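Local coordinates for protein beta-fructofuranosidase (Bifidobacterium adolescentis, PDB 6NOB) that probably hydrolyses terminal beta-fructofuranoside bonds, as in sucrose, in the manner of glycoside hydrolase family 32 enzymes, at residues 507-518 with 609-619; 526-537 with 549-557. All coordinates share one frame; numbering follows the deposited sequence.

Interaction 1: residues 507-518 with 609-619; sequences DGGDMVVTAPGN and GADGDGELRIA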
loop_
_atom_site.group_PDB
_atom_site.type_symbol
_atom_site.label_atom_id
_atom_site.label_comp_id
_atom_site.label_asym_id
_atom_site.label_seq_id
_atom_site.Cartn_x
_atom_site.Cartn_y
_atom_site.Cartn_z
ATOM N N ASP A 507 -1.916 20.923 -33.061
ATOM C CA ASP A 507 -3.335 20.957 -33.412
ATOM C C ASP A 507 -3.870 22.353 -33.072
ATOM O O ASP A 507 -4.705 22.515 -32.179
ATOM C CB ASP A 507 -4.114 19.856 -32.682
ATOM C CG ASP A 507 -5.564 19.757 -33.137
ATOM O OD1 ASP A 507 -5.958 20.485 -34.073
ATOM O OD2 ASP A 507 -6.316 18.950 -32.549
ATOM N N GLY A 508 -3.373 23.359 -33.792
ATOM C CA GLY A 508 -3.794 24.734 -33.599
ATOM C C GLY A 508 -3.671 25.221 -32.170
ATOM O O GLY A 508 -4.675 25.339 -31.461
ATOM N N GLY A 509 -2.445 25.506 -31.732
ATOM C CA GLY A 509 -2.190 25.891 -30.362
ATOM C C GLY A 509 -2.116 24.745 -29.378
ATOM O O GLY A 509 -1.488 24.893 -28.322
ATOM N N ASP A 510 -2.737 23.610 -29.682
ATOM C CA ASP A 510 -2.635 22.423 -28.847
ATOM C C ASP A 510 -1.429 21.593 -29.263
ATOM O O ASP A 510 -1.166 21.412 -30.456
ATOM C CB ASP A 510 -3.904 21.572 -28.954
ATOM C CG ASP A 510 -4.985 22.002 -27.982
ATOM O OD1 ASP A 510 -4.755 22.955 -27.212
ATOM O OD2 ASP A 510 -6.067 21.380 -27.986
ATOM N N MET A 511 -0.695 21.097 -28.275
ATOM C CA MET A 511 0.334 20.089 -28.495
ATOM C C MET A 511 -0.262 18.726 -28.171
ATOM O O MET A 511 -0.834 18.536 -27.092
ATOM C CB MET A 511 1.570 20.359 -27.636
ATOM C CG MET A 511 2.221 21.709 -27.901
ATOM S SD MET A 511 3.768 21.941 -27.003
ATOM C CE MET A 511 4.185 23.622 -27.468
ATOM N N VAL A 512 -0.146 17.788 -29.108
ATOM C CA VAL A 512 -0.829 16.502 -29.023
ATOM C C VAL A 512 0.205 15.388 -29.112
ATOM O O VAL A 512 1.095 15.423 -29.971
ATOM C CB VAL A 512 -1.895 16.351 -30.126
ATOM C CG1 VAL A 512 -2.580 14.998 -30.028
ATOM C CG2 VAL A 512 -2.917 17.477 -30.035
ATOM N N VAL A 513 0.084 14.404 -28.223
ATOM C CA VAL A 513 0.921 13.211 -28.221
ATOM C C VAL A 513 0.004 11.998 -28.143
ATOM O O VAL A 513 -0.802 11.886 -27.210
ATOM C CB VAL A 513 1.923 13.205 -27.054
ATOM C CG1 VAL A 513 2.564 11.831 -26.912
ATOM C CG2 VAL A 513 2.987 14.269 -27.259
ATOM N N THR A 514 0.119 11.097 -29.117
ATOM C CA THR A 514 -0.629 9.846 -29.085
ATOM C C THR A 514 0.102 8.835 -28.211
ATOM O O THR A 514 1.300 8.598 -28.391
ATOM C CB THR A 514 -0.819 9.289 -30.496
ATOM O OG1 THR A 514 -1.528 10.242 -31.296
ATOM C CG2 THR A 514 -1.610 7.990 -30.456
ATOM N N ALA A 515 -0.622 8.239 -27.263
ATOM C CA ALA A 515 -0.015 7.341 -26.293
ATOM C C ALA A 515 -0.348 5.899 -26.638
ATOM O O ALA A 515 -1.504 5.485 -26.461
ATOM C CB ALA A 515 -0.499 7.675 -24.885
ATOM N N PRO A 516 0.608 5.101 -27.111
ATOM C CA PRO A 516 0.309 3.697 -27.433
ATOM C C PRO A 516 -0.037 2.918 -26.173
ATOM O O PRO A 516 0.669 2.998 -25.165
ATOM C CB PRO A 516 1.608 3.188 -28.072
ATOM C CG PRO A 516 2.397 4.422 -28.412
ATOM C CD PRO A 516 2.010 5.446 -27.395
ATOM N N GLY A 517 -1.135 2.167 -26.236
ATOM C CA GLY A 517 -1.587 1.403 -25.091
ATOM C C GLY A 517 -2.038 2.225 -23.906
ATOM O O GLY A 517 -2.234 1.666 -22.823
ATOM N N ASN A 518 -2.203 3.540 -24.083
ATOM C CA ASN A 518 -2.630 4.455 -23.020
ATOM C C ASN A 518 -1.730 4.355 -21.790
ATOM O O ASN A 518 -2.194 4.420 -20.650
ATOM C CB ASN A 518 -4.094 4.227 -22.641
ATOM C CG ASN A 518 -4.781 5.507 -22.208
ATOM O OD1 ASN A 518 -4.126 6.528 -21.996
ATOM N ND2 ASN A 518 -6.106 5.463 -22.082
ATOM N N GLY A 609 -8.607 5.026 -17.864
ATOM C CA GLY A 609 -8.630 5.487 -19.234
ATOM C C GLY A 609 -9.178 4.430 -20.171
ATOM O O GLY A 609 -9.241 3.243 -19.852
ATOM N N ALA A 610 -9.594 4.878 -21.352
ATOM C CA ALA A 610 -10.148 3.960 -22.338
ATOM C C ALA A 610 -9.101 2.935 -22.762
ATOM O O ALA A 610 -7.896 3.204 -22.758
ATOM C CB ALA A 610 -10.656 4.730 -23.556
ATOM N N ASP A 611 -9.573 1.741 -23.114
ATOM C CA ASP A 611 -8.674 0.709 -23.609
ATOM C C ASP A 611 -8.131 1.098 -24.977
ATOM O O ASP A 611 -8.766 1.834 -25.739
ATOM C CB ASP A 611 -9.388 -0.640 -23.690
ATOM C CG ASP A 611 -8.436 -1.813 -23.542
ATOM O OD1 ASP A 611 -7.436 -1.688 -22.801
ATOM O OD2 ASP A 611 -8.685 -2.864 -24.168
ATOM N N GLY A 612 -6.938 0.600 -25.287
ATOM C CA GLY A 612 -6.295 0.948 -26.536
ATOM C C GLY A 612 -5.386 2.150 -26.391
ATOM O O GLY A 612 -4.691 2.286 -25.381
ATOM N N ASP A 613 -5.393 3.035 -27.380
ATOM C CA ASP A 613 -4.491 4.175 -27.373
ATOM C C ASP A 613 -5.074 5.333 -26.572
ATOM O O ASP A 613 -6.292 5.520 -26.501
ATOM C CB ASP A 613 -4.194 4.632 -28.801
ATOM C CG ASP A 613 -3.321 3.648 -29.558
ATOM O OD1 ASP A 613 -2.753 2.737 -28.919
ATOM O OD2 ASP A 613 -3.209 3.788 -30.796
ATOM N N GLY A 614 -4.179 6.111 -25.962
ATOM C CA GLY A 614 -4.535 7.331 -25.279
ATOM C C GLY A 614 -4.072 8.563 -26.035
ATOM O O GLY A 614 -3.666 8.504 -27.197
ATOM N N GLU A 615 -4.139 9.700 -25.345
ATOM C CA GLU A 615 -3.740 10.966 -25.943
ATOM C C GLU A 615 -3.439 11.973 -24.843
ATOM O O GLU A 615 -4.183 12.074 -23.864
ATOM C CB GLU A 615 -4.826 11.511 -26.880
ATOM C CG GLU A 615 -4.696 12.997 -27.195
ATOM C CD GLU A 615 -5.479 13.412 -28.430
ATOM O OE1 GLU A 615 -5.156 12.919 -29.533
ATOM O OE2 GLU A 615 -6.409 14.236 -28.301
ATOM N N LEU A 616 -2.343 12.707 -25.014
ATOM C CA LEU A 616 -1.962 13.802 -24.132
ATOM C C LEU A 616 -2.099 15.112 -24.891
ATOM O O LEU A 616 -1.591 15.241 -26.009
ATOM C CB LEU A 616 -0.527 13.629 -23.630
ATOM C CG LEU A 616 0.096 14.842 -22.939
ATOM C CD1 LEU A 616 -0.602 15.123 -21.613
ATOM C CD2 LEU A 616 1.587 14.632 -22.735
ATOM N N ARG A 617 -2.786 16.079 -24.287
ATOM C CA ARG A 617 -3.064 17.359 -24.924
ATOM C C ARG A 617 -2.603 18.472 -23.998
ATOM O O ARG A 617 -2.948 18.477 -22.812
ATOM C CB ARG A 617 -4.557 17.495 -25.245
ATOM C CG ARG A 617 -4.908 18.643 -26.172
ATOM C CD ARG A 617 -6.308 18.471 -26.747
ATOM N NE ARG A 617 -6.355 17.441 -27.782
ATOM C CZ ARG A 617 -6.339 17.693 -29.088
ATOM N NH1 ARG A 617 -6.276 18.944 -29.525
ATOM N NH2 ARG A 617 -6.384 16.693 -29.958
ATOM N N ILE A 618 -1.819 19.407 -24.534
ATOM C CA ILE A 618 -1.184 20.454 -23.743
ATOM C C ILE A 618 -1.469 21.801 -24.390
ATOM O O ILE A 618 -1.283 21.965 -25.601
ATOM C CB ILE A 618 0.335 20.233 -23.612
ATOM C CG1 ILE A 618 0.626 18.852 -23.026
ATOM C CG2 ILE A 618 0.966 21.321 -22.756
ATOM C CD1 ILE A 618 2.031 18.373 -23.287
ATOM N N ALA A 619 -1.914 22.760 -23.581
ATOM C CA ALA A 619 -2.159 24.117 -24.038
ATOM C C ALA A 619 -1.919 25.071 -22.879
ATOM O O ALA A 619 -2.177 24.736 -21.720
ATOM C CB ALA A 619 -3.582 24.289 -24.581
HETATM O O HOH W 1 -4.462 10.538 -30.659
HETATM O O HOH W 2 -4.735 9.202 -22.565
#

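Interaction 2: residues 526-537 with 549-557; sequences LADDADAIMVLA and ELLLQRTDG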
loop_
_atom_site.group_PDB
_atom_site.type_symbol
_atom_site.label_atom_id
_atom_site.label_comp_id
_atom_site.label_asym_id
_atom_site.label_seq_id
_atom_site.Cartn_x
_atom_site.Cartn_y
_atom_site.Cartn_z
ATOM N N LEU A 526 7.153 24.580 -18.230
ATOM C CA LEU A 526 6.401 25.806 -18.450
ATOM C C LEU A 526 7.280 27.010 -18.141
ATOM O O LEU A 526 8.102 26.973 -17.220
ATOM C CB LEU A 526 5.141 25.836 -17.582
ATOM C CG LEU A 526 4.180 24.659 -17.769
ATOM C CD1 LEU A 526 3.112 24.661 -16.690
ATOM C CD2 LEU A 526 3.546 24.691 -19.151
ATOM N N ALA A 527 7.098 28.079 -18.915
ATOM C CA ALA A 527 7.940 29.264 -18.815
ATOM C C ALA A 527 7.366 30.344 -17.907
ATOM O O ALA A 527 8.059 31.333 -17.638
ATOM C CB ALA A 527 8.178 29.860 -20.208
ATOM N N ASP A 528 6.137 30.190 -17.429
ATOM C CA ASP A 528 5.467 31.261 -16.703
ATOM C C ASP A 528 4.400 30.653 -15.802
ATOM O O ASP A 528 4.304 29.429 -15.658
ATOM C CB ASP A 528 4.873 32.278 -17.680
ATOM C CG ASP A 528 4.143 31.615 -18.829
ATOM O OD1 ASP A 528 3.171 30.873 -18.566
ATOM O OD2 ASP A 528 4.546 31.828 -19.992
ATOM N N ASP A 529 3.584 31.518 -15.199
ATOM C CA ASP A 529 2.517 31.108 -14.297
ATOM C C ASP A 529 1.136 31.292 -14.916
ATOM O O ASP A 529 0.144 31.407 -14.189
ATOM C CB ASP A 529 2.617 31.880 -12.982
ATOM C CG ASP A 529 2.078 31.098 -11.807
ATOM O OD1 ASP A 529 2.665 30.044 -11.484
ATOM O OD2 ASP A 529 1.068 31.532 -11.212
ATOM N N ALA A 530 1.053 31.315 -16.244
ATOM C CA ALA A 530 -0.198 31.594 -16.928
ATOM C C ALA A 530 -1.141 30.395 -16.853
ATOM O O ALA A 530 -0.746 29.272 -16.526
ATOM C CB ALA A 530 0.065 31.969 -18.385
ATOM N N ASP A 531 -2.412 30.654 -17.164
ATOM C CA ASP A 531 -3.413 29.597 -17.197
ATOM C C ASP A 531 -3.027 28.535 -18.218
ATOM O O ASP A 531 -2.552 28.846 -19.314
ATOM C CB ASP A 531 -4.785 30.177 -17.540
ATOM C CG ASP A 531 -5.440 30.868 -16.361
ATOM O OD1 ASP A 531 -4.793 30.973 -15.299
ATOM O OD2 ASP A 531 -6.599 31.314 -16.498
ATOM N N ALA A 532 -3.232 27.271 -17.853
ATOM C CA ALA A 532 -2.845 26.166 -18.716
ATOM C C ALA A 532 -3.719 24.959 -18.416
ATOM O O ALA A 532 -4.314 24.849 -17.341
ATOM C CB ALA A 532 -1.364 25.809 -18.542
ATOM N N ILE A 533 -3.778 24.045 -19.382
ATOM C CA ILE A 533 -4.594 22.842 -19.277
ATOM C C ILE A 533 -3.853 21.685 -19.936
ATOM O O ILE A 533 -3.273 21.835 -21.016
ATOM C CB ILE A 533 -5.986 23.046 -19.915
ATOM C CG1 ILE A 533 -6.808 21.759 -19.844
ATOM C CG2 ILE A 533 -5.862 23.535 -21.351
ATOM C CD1 ILE A 533 -8.285 22.003 -19.631
ATOM N N MET A 534 -3.863 20.529 -19.271
ATOM C CA MET A 534 -3.255 19.308 -19.791
ATOM C C MET A 534 -4.282 18.187 -19.706
ATOM O O MET A 534 -4.607 17.721 -18.609
ATOM C CB MET A 534 -1.984 18.945 -19.019
ATOM C CG MET A 534 -0.765 19.783 -19.386
ATOM S SD MET A 534 0.661 19.470 -18.323
ATOM C CE MET A 534 1.100 17.802 -18.810
ATOM N N VAL A 535 -4.799 17.762 -20.857
ATOM C CA VAL A 535 -5.703 16.617 -20.926
ATOM C C VAL A 535 -4.854 15.352 -20.845
ATOM O O VAL A 535 -4.103 15.038 -21.770
ATOM C CB VAL A 535 -6.544 16.640 -22.207
ATOM C CG1 VAL A 535 -7.401 15.386 -22.307
ATOM C CG2 VAL A 535 -7.404 17.895 -22.260
ATOM N N LEU A 536 -4.966 14.626 -19.733
ATOM C CA LEU A 536 -4.123 13.458 -19.512
ATOM C C LEU A 536 -4.761 12.170 -20.021
ATOM O O LEU A 536 -4.062 11.310 -20.568
ATOM C CB LEU A 536 -3.795 13.323 -18.023
ATOM C CG LEU A 536 -3.307 14.587 -17.307
ATOM C CD1 LEU A 536 -3.026 14.296 -15.839
ATOM C CD2 LEU A 536 -2.070 15.157 -17.989
ATOM N N ALA A 537 -6.072 12.015 -19.852
ATOM C CA ALA A 537 -6.746 10.795 -20.269
ATOM C C ALA A 537 -8.246 11.037 -20.323
ATOM O O ALA A 537 -8.777 11.940 -19.670
ATOM C CB ALA A 537 -6.436 9.628 -19.326
ATOM N N GLU A 549 -13.040 12.608 -17.943
ATOM C CA GLU A 549 -11.906 13.357 -18.467
ATOM C C GLU A 549 -10.978 13.686 -17.311
ATOM O O GLU A 549 -11.436 14.147 -16.261
ATOM C CB GLU A 549 -12.369 14.638 -19.173
ATOM C CG GLU A 549 -11.352 15.204 -20.142
ATOM C CD GLU A 549 -11.831 16.468 -20.829
ATOM O OE1 GLU A 549 -12.749 17.133 -20.302
ATOM O OE2 GLU A 549 -11.284 16.793 -21.903
ATOM N N LEU A 550 -9.685 13.437 -17.501
ATOM C CA LEU A 550 -8.670 13.660 -16.479
ATOM C C LEU A 550 -7.760 14.795 -16.931
ATOM O O LEU A 550 -7.113 14.695 -17.979
ATOM C CB LEU A 550 -7.860 12.388 -16.225
ATOM C CG LEU A 550 -6.705 12.498 -15.227
ATOM C CD1 LEU A 550 -7.235 12.858 -13.852
ATOM C CD2 LEU A 550 -5.905 11.203 -15.180
ATOM N N LEU A 551 -7.705 15.864 -16.139
ATOM C CA LEU A 551 -6.946 17.052 -16.495
ATOM C C LEU A 551 -6.012 17.456 -15.367
ATOM O O LEU A 551 -6.300 17.240 -14.187
ATOM C CB LEU A 551 -7.858 18.246 -16.803
ATOM C CG LEU A 551 -9.166 18.010 -17.550
ATOM C CD1 LEU A 551 -10.007 19.275 -17.520
ATOM C CD2 LEU A 551 -8.883 17.589 -18.976
ATOM N N LEU A 552 -4.884 18.047 -15.750
ATOM C CA LEU A 552 -4.147 18.961 -14.891
ATOM C C LEU A 552 -4.394 20.366 -15.420
ATOM O O LEU A 552 -4.120 20.647 -16.591
ATOM C CB LEU A 552 -2.652 18.652 -14.866
ATOM C CG LEU A 552 -1.901 19.456 -13.801
ATOM C CD1 LEU A 552 -2.161 18.896 -12.404
ATOM C CD2 LEU A 552 -0.413 19.524 -14.098
ATOM N N GLN A 553 -4.928 21.238 -14.572
ATOM C CA GLN A 553 -5.356 22.556 -15.017
ATOM C C GLN A 553 -4.898 23.607 -14.021
ATOM O O GLN A 553 -5.043 23.424 -12.809
ATOM C CB GLN A 553 -6.878 22.608 -15.181
ATOM C CG GLN A 553 -7.418 23.970 -15.551
ATOM C CD GLN A 553 -8.852 23.905 -16.029
ATOM O OE1 GLN A 553 -9.245 24.624 -16.947
ATOM N NE2 GLN A 553 -9.645 23.036 -15.408
ATOM N N ARG A 554 -4.340 24.698 -14.534
ATOM C CA ARG A 554 -3.946 25.836 -13.718
ATOM C C ARG A 554 -4.828 27.024 -14.063
ATOM O O ARG A 554 -5.017 27.342 -15.242
ATOM C CB ARG A 554 -2.474 26.197 -13.926
ATOM C CG ARG A 554 -2.022 27.369 -13.068
ATOM C CD ARG A 554 -0.513 27.501 -13.050
ATOM N NE ARG A 554 0.023 27.776 -14.377
ATOM C CZ ARG A 554 1.316 27.745 -14.680
ATOM N NH1 ARG A 554 2.210 27.449 -13.745
ATOM N NH2 ARG A 554 1.712 28.008 -15.917
ATOM N N THR A 555 -5.366 27.674 -13.034
ATOM C CA THR A 555 -6.254 28.814 -13.214
ATOM C C THR A 555 -5.963 29.827 -12.120
ATOM O O THR A 555 -6.122 29.519 -10.935
ATOM C CB THR A 555 -7.722 28.381 -13.175
ATOM O OG1 THR A 555 -7.958 27.410 -14.201
ATOM C CG2 THR A 555 -8.631 29.577 -13.399
ATOM N N ASP A 556 -5.534 31.023 -12.521
ATOM C CA ASP A 556 -5.211 32.107 -11.595
ATOM C C ASP A 556 -4.216 31.645 -10.531
ATOM O O ASP A 556 -4.398 31.859 -9.331
ATOM C CB ASP A 556 -6.479 32.678 -10.955
ATOM C CG ASP A 556 -7.515 33.093 -11.983
ATOM O OD1 ASP A 556 -7.119 33.512 -13.093
ATOM O OD2 ASP A 556 -8.725 33.002 -11.683
ATOM N N GLY A 557 -3.150 30.989 -10.991
ATOM C CA GLY A 557 -2.066 30.583 -10.124
ATOM C C GLY A 557 -2.278 29.294 -9.361
ATOM O O GLY A 557 -1.329 28.806 -8.733
HETATM O O HOH W 3 1.180 30.417 -8.713
HETATM O O HOH W 4 -2.657 30.806 -14.053
HETATM O O HOH W 5 1.860 27.652 -10.854
#

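Interaction 1: residues 507-518 with 609-619
Strands 510-515 and 614-619 pair side by side as antiparallel neighbours in a seven-stranded sheet of the C-terminal beta-sandwich, their short axes running at 160° to each other. M511 with I618, V513 with L616 and A515 with G614 are the hydrogen-bonded pairs; V512 with R617 and T514 with E615 are the non-hydrogen-bonded pairs between them. The side chains of M511, V513, L616 and I618 face the second sheet, where I618 meets V524 and V513 meets A629. On the other face R617 organises a salt-bridge network. A bend at chi3 (-75°) turns its guanidinium so that NH1 donates in plane to D510 OD2 at 2.9 Å, on the anti lone pair, and to D507 OD2 at 3.0 Å, met from above the carboxylate. NE and NH2 together grip E615 OE2 side-on, and V512 CG2 lies over one guanidinium face, 3.6 Å from R617 CZ. A leucine in place of R617 would probably leave the three carboxylates without their shared positive partner and less fixed in rotation. Beyond the strands, N518 ND2 donates in plane to A610 O at 3.0 Å, and G517 N reaches D613 OD1 at 3.2 Å. A type I' turn from D507 to D510, G508 and G509 at its corners, is the tight hairpin connection from outermost strand 505-507, within the C-terminal beta-sandwich that accompanies the catalytic propeller in GH32 enzymes.

Interaction 2: residues 526-537 with 549-557
Strands 532-537 and 549-555 form an antiparallel hairpin, well packed along the strands and watered at the end where D529 and G557 meet. M534, L536, L550 and L552 make its buried side, where M534 and L552 both reach V583 of the facing sheet; on the other face V535 CG2 lies 3.6 Å from L551 CD2. A classic beta bulge sets L536 and A537 together against L550: L550 O takes L536 N at 2.8 Å and A537 N only weakly. R554 has more of its surface buried in this contact than any other residue. Its bend at chi3 (63°) brings the guanidinium to the loop carbonyls: NE and NH2 both donate to A530 O, which sits somewhat out of the guanidinium plane (R554 NE to A530 O 2.7 Å), and NH1 donates to V580 O. No N-H points at D529 OD1, 3.5 Å from R554 NH1; their direct link is one of charge, and a water bridges them. Toward the watery end, D531 OD1 accepts D556 N at 2.9 Å, and another water joins D529 OD2 to G557 O. The chemistry implies that a buried arginine, held mainly by backbone carbonyls, fixes the loop before strand 532-537, while D529, shared with R581, probably offsets part of its charge.

Overall arrangement
Following the chain from the N terminus, segment 507-518 comes first, and its partner 609-619 returns only after 90 intervening residues, so interaction 1 closes a long loop made largely of strands. Interaction 2 is nested inside that loop: 526-537 and 549-557 are joined by just 11 residues, a local hairpin. The two contacts, with centres 15 Å apart, meet in one antiparallel sheet, since strand 614-620 lies between 510-515 and 532-540. V535 N to R617 O (2.8 Å) and I533 N to A619 O (2.9 Å) are probable hydrogen bonds across that junction. The late-returning strand thus joins 510-515, next to the outermost strand 505-507, to the hairpin 532-555.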